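Local coordinates for mutual gliding motility protein C (MglC) (Myxococcus xanthus DK 1622, PDB 7CT3), which is a Roadblock/LC7-domain component of the polarity control system that interacts with its paralog MglB and probably serves gliding motility, at residues A51-Q56 / V79-R84. Numbering follows the deposited sequence.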
ATOM      1  N   ALA A  51      -1.839  15.510  -5.339  1.00 30.97           N
ATOM      2  CA  ALA A  51      -0.778  16.245  -6.063  1.00 32.11           C
ATOM      3  C   ALA A  51       0.563  16.028  -5.351  1.00 29.52           C
ATOM      4  O   ALA A  51       1.556  15.757  -6.029  1.00 31.09           O
ATOM      5  CB  ALA A  51      -1.125  17.709  -6.155  1.00 33.91           C
ATOM      6  N   ASN A  52       0.575  16.112  -4.021  1.00 30.91           N
ATOM      7  CA  ASN A  52       1.813  16.031  -3.200  1.00 32.47           C
ATOM      8  C   ASN A  52       2.296  14.578  -3.067  1.00 34.13           C
ATOM      9  O   ASN A  52       3.406  14.398  -2.544  1.00 40.05           O
ATOM     10  CB  ASN A  52       1.606  16.691  -1.835  1.00 31.09           C
ATOM     11  CG  ASN A  52       1.444  18.191  -1.943  1.00 28.64           C
ATOM     12  OD1 ASN A  52       1.858  18.787  -2.931  1.00 32.47           O
ATOM     13  ND2 ASN A  52       0.822  18.807  -0.952  1.00 29.16           N
ATOM     14  N   LEU A  53       1.510  13.588  -3.510  1.00 32.98           N
ATOM     15  CA  LEU A  53       1.898  12.149  -3.505  1.00 30.96           C
ATOM     16  C   LEU A  53       2.518  11.752  -4.852  1.00 29.98           C
ATOM     17  O   LEU A  53       3.187  10.715  -4.883  1.00 28.73           O
ATOM     18  CB  LEU A  53       0.674  11.265  -3.227  1.00 29.99           C
ATOM     19  CG  LEU A  53       0.120  11.281  -1.802  1.00 31.42           C
ATOM     20  CD1 LEU A  53      -1.152  10.449  -1.714  1.00 32.97           C
ATOM     21  CD2 LEU A  53       1.142  10.776  -0.795  1.00 32.70           C
ATOM     22  N   LEU A  54       2.281  12.515  -5.926  1.00 33.21           N
ATOM     23  CA  LEU A  54       2.572  12.072  -7.319  1.00 34.24           C
ATOM     24  C   LEU A  54       4.030  11.611  -7.457  1.00 34.85           C
ATOM     25  O   LEU A  54       4.236  10.511  -8.003  1.00 34.07           O
ATOM     26  CB  LEU A  54       2.248  13.191  -8.310  1.00 38.44           C
ATOM     27  CG  LEU A  54       0.764  13.454  -8.566  1.00 40.33           C
ATOM     28  CD1 LEU A  54       0.594  14.531  -9.628  1.00 43.08           C
ATOM     29  CD2 LEU A  54       0.030  12.184  -8.977  1.00 45.52           C
ATOM     30  N   THR A  55       5.004  12.401  -6.995  1.00 34.34           N
ATOM     31  CA  THR A  55       6.451  12.059  -7.086  1.00 34.88           C
ATOM     32  C   THR A  55       6.698  10.699  -6.424  1.00 31.53           C
ATOM     33  O   THR A  55       7.386   9.849  -7.037  1.00 30.35           O
ATOM     34  CB  THR A  55       7.335  13.125  -6.432  1.00 39.86           C
ATOM     35  OG1 THR A  55       7.104  14.345  -7.133  1.00 43.92           O
ATOM     36  CG2 THR A  55       8.809  12.781  -6.474  1.00 42.31           C
ATOM     37  N   GLN A  56       6.155  10.514  -5.218  1.00 32.13           N
ATOM     38  CA  GLN A  56       6.402   9.323  -4.362  1.00 33.12           C
ATOM     39  C   GLN A  56       5.653   8.109  -4.927  1.00 30.84           C
ATOM     40  O   GLN A  56       6.209   6.999  -4.847  1.00 29.19           O
ATOM     41  CB  GLN A  56       6.020   9.627  -2.914  1.00 34.09           C
ATOM     42  CG  GLN A  56       6.777  10.807  -2.320  1.00 40.10           C
ATOM     43  CD  GLN A  56       8.247  10.790  -2.673  1.00 43.96           C
ATOM     44  OE1 GLN A  56       8.953   9.805  -2.453  1.00 52.70           O
ATOM     45  NE2 GLN A  56       8.723  11.894  -3.228  1.00 46.28           N
ATOM     46  N   VAL A  79      -5.827  10.754   1.440  1.00 27.55           N
ATOM     47  CA  VAL A  79      -5.858  10.059   0.119  1.00 28.09           C
ATOM     48  C   VAL A  79      -5.206   8.688   0.253  1.00 25.01           C
ATOM     49  O   VAL A  79      -4.117   8.604   0.847  1.00 26.43           O
ATOM     50  CB  VAL A  79      -5.165  10.872  -0.988  1.00 31.76           C
ATOM     51  CG1 VAL A  79      -5.198  10.142  -2.323  1.00 32.36           C
ATOM     52  CG2 VAL A  79      -5.764  12.259  -1.123  1.00 34.53           C
ATOM     53  N   LEU A  80      -5.866   7.675  -0.305  1.00 23.43           N
ATOM     54  CA  LEU A  80      -5.337   6.298  -0.440  1.00 23.25           C
ATOM     55  C   LEU A  80      -5.106   6.032  -1.926  1.00 22.64           C
ATOM     56  O   LEU A  80      -5.895   6.539  -2.750  1.00 24.68           O
ATOM     57  CB  LEU A  80      -6.337   5.302   0.149  1.00 24.21           C
ATOM     58  CG  LEU A  80      -6.947   5.689   1.493  1.00 27.18           C
ATOM     59  CD1 LEU A  80      -7.960   4.647   1.935  1.00 30.07           C
ATOM     60  CD2 LEU A  80      -5.875   5.877   2.557  1.00 27.29           C
ATOM     61  N   THR A  81      -4.058   5.283  -2.253  1.00 23.04           N
ATOM     62  CA  THR A  81      -3.762   4.870  -3.645  1.00 24.04           C
ATOM     63  C   THR A  81      -3.566   3.358  -3.691  1.00 23.02           C
ATOM     64  O   THR A  81      -3.164   2.763  -2.666  1.00 25.37           O
ATOM     65  CB  THR A  81      -2.568   5.624  -4.241  1.00 25.77           C
ATOM     66  OG1 THR A  81      -1.386   5.237  -3.542  1.00 26.91           O
ATOM     67  CG2 THR A  81      -2.755   7.126  -4.193  1.00 28.24           C
ATOM     68  N   VAL A  82      -3.884   2.785  -4.846  1.00 22.77           N
ATOM     69  CA  VAL A  82      -3.624   1.369  -5.213  1.00 24.38           C
ATOM     70  C   VAL A  82      -3.043   1.398  -6.618  1.00 22.97           C
ATOM     71  O   VAL A  82      -3.610   2.056  -7.489  1.00 23.79           O
ATOM     72  CB  VAL A  82      -4.907   0.517  -5.189  1.00 28.99           C
ATOM     73  CG1 VAL A  82      -4.575  -0.960  -5.316  1.00 33.72           C
ATOM     74  CG2 VAL A  82      -5.752   0.784  -3.961  1.00 31.94           C
HETATM   75  N   MSE A  83      -1.941   0.670  -6.816  1.00 22.60           N
HETATM   76  CA  MSE A  83      -1.262   0.642  -8.098  1.00 23.27           C
HETATM   77  C   MSE A  83      -0.951  -0.798  -8.488  1.00 21.98           C
HETATM   78  O   MSE A  83      -0.585  -1.602  -7.631  1.00 22.75           O
HETATM   79  CB  MSE A  83       0.033   1.452  -8.022  1.00 25.18           C
HETATM   80  CG  MSE A  83      -0.181   2.918  -7.786  1.00 28.17           C
HETATM   81 SE   MSE A  83       1.529   3.775  -7.457  1.00 31.18          SE
HETATM   82  CE  MSE A  83       1.810   3.497  -5.537  1.00 33.19           C
ATOM     83  N   ARG A  84      -1.091  -1.086  -9.790  1.00 22.92           N
ATOM     84  CA  ARG A  84      -0.734  -2.373 -10.368  1.00 23.19           C
ATOM     85  C   ARG A  84       0.009  -2.151 -11.689  1.00 23.52           C
ATOM     86  O   ARG A  84      -0.196  -1.100 -12.329  1.00 23.36           O
ATOM     87  CB  ARG A  84      -1.976  -3.234 -10.619  1.00 24.43           C
ATOM     88  CG  ARG A  84      -2.633  -3.754  -9.349  1.00 25.63           C
ATOM     89  CD  ARG A  84      -3.729  -4.768  -9.610  1.00 28.27           C
ATOM     90  NE  ARG A  84      -4.013  -5.443  -8.355  1.00 30.62           N
ATOM     91  CZ  ARG A  84      -3.522  -6.619  -7.976  1.00 29.34           C
ATOM     92  NH1 ARG A  84      -2.753  -7.335  -8.779  1.00 30.59           N
ATOM     93  NH2 ARG A  84      -3.837  -7.093  -6.787  1.00 31.56           N
TER
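Leu53 reaches down from helix 44-61 to the strand beneath, and a single methyl, CD1, does the touching. Leu53 CD1 lies 4.1 Å from both CB and CG1 of Val79, and 4.4 Å from CG2 of Thr81, two residues further along on the same face of the strand. Leucine suits the helix because it is long enough, with Val79 reaching from the strand, to fill the 8.8 Å between the CA atoms of Leu53 and Val79, while the beta-branched Val79 and Thr81 favour extended backbone and offer methyls close to the sheet. With chi1 at 180°, Val79 holds CG1 anti to its backbone N, where it meets the leucine methyl. Thr81 divides its branches: CG2 joins the apolar layer, and OG1 is hydrogen-bonded to Val74 O of strand 71-75. In this Roadblock/LC7 domain, helix 44-61 packs on one face of the antiparallel sheet; alternation turns Leu80 and Val82 to the other, against Phe102 of helix 102-117. Away from Leu53 the helix is looser: Ala51, Leu54 and Thr55 are exposed and stay clear of the strand. The helix is kinked here: the backbone N atoms of Thr55 and Gln56 make no bond to the preceding turn. Val69 of the second subunit also packs on Leu53.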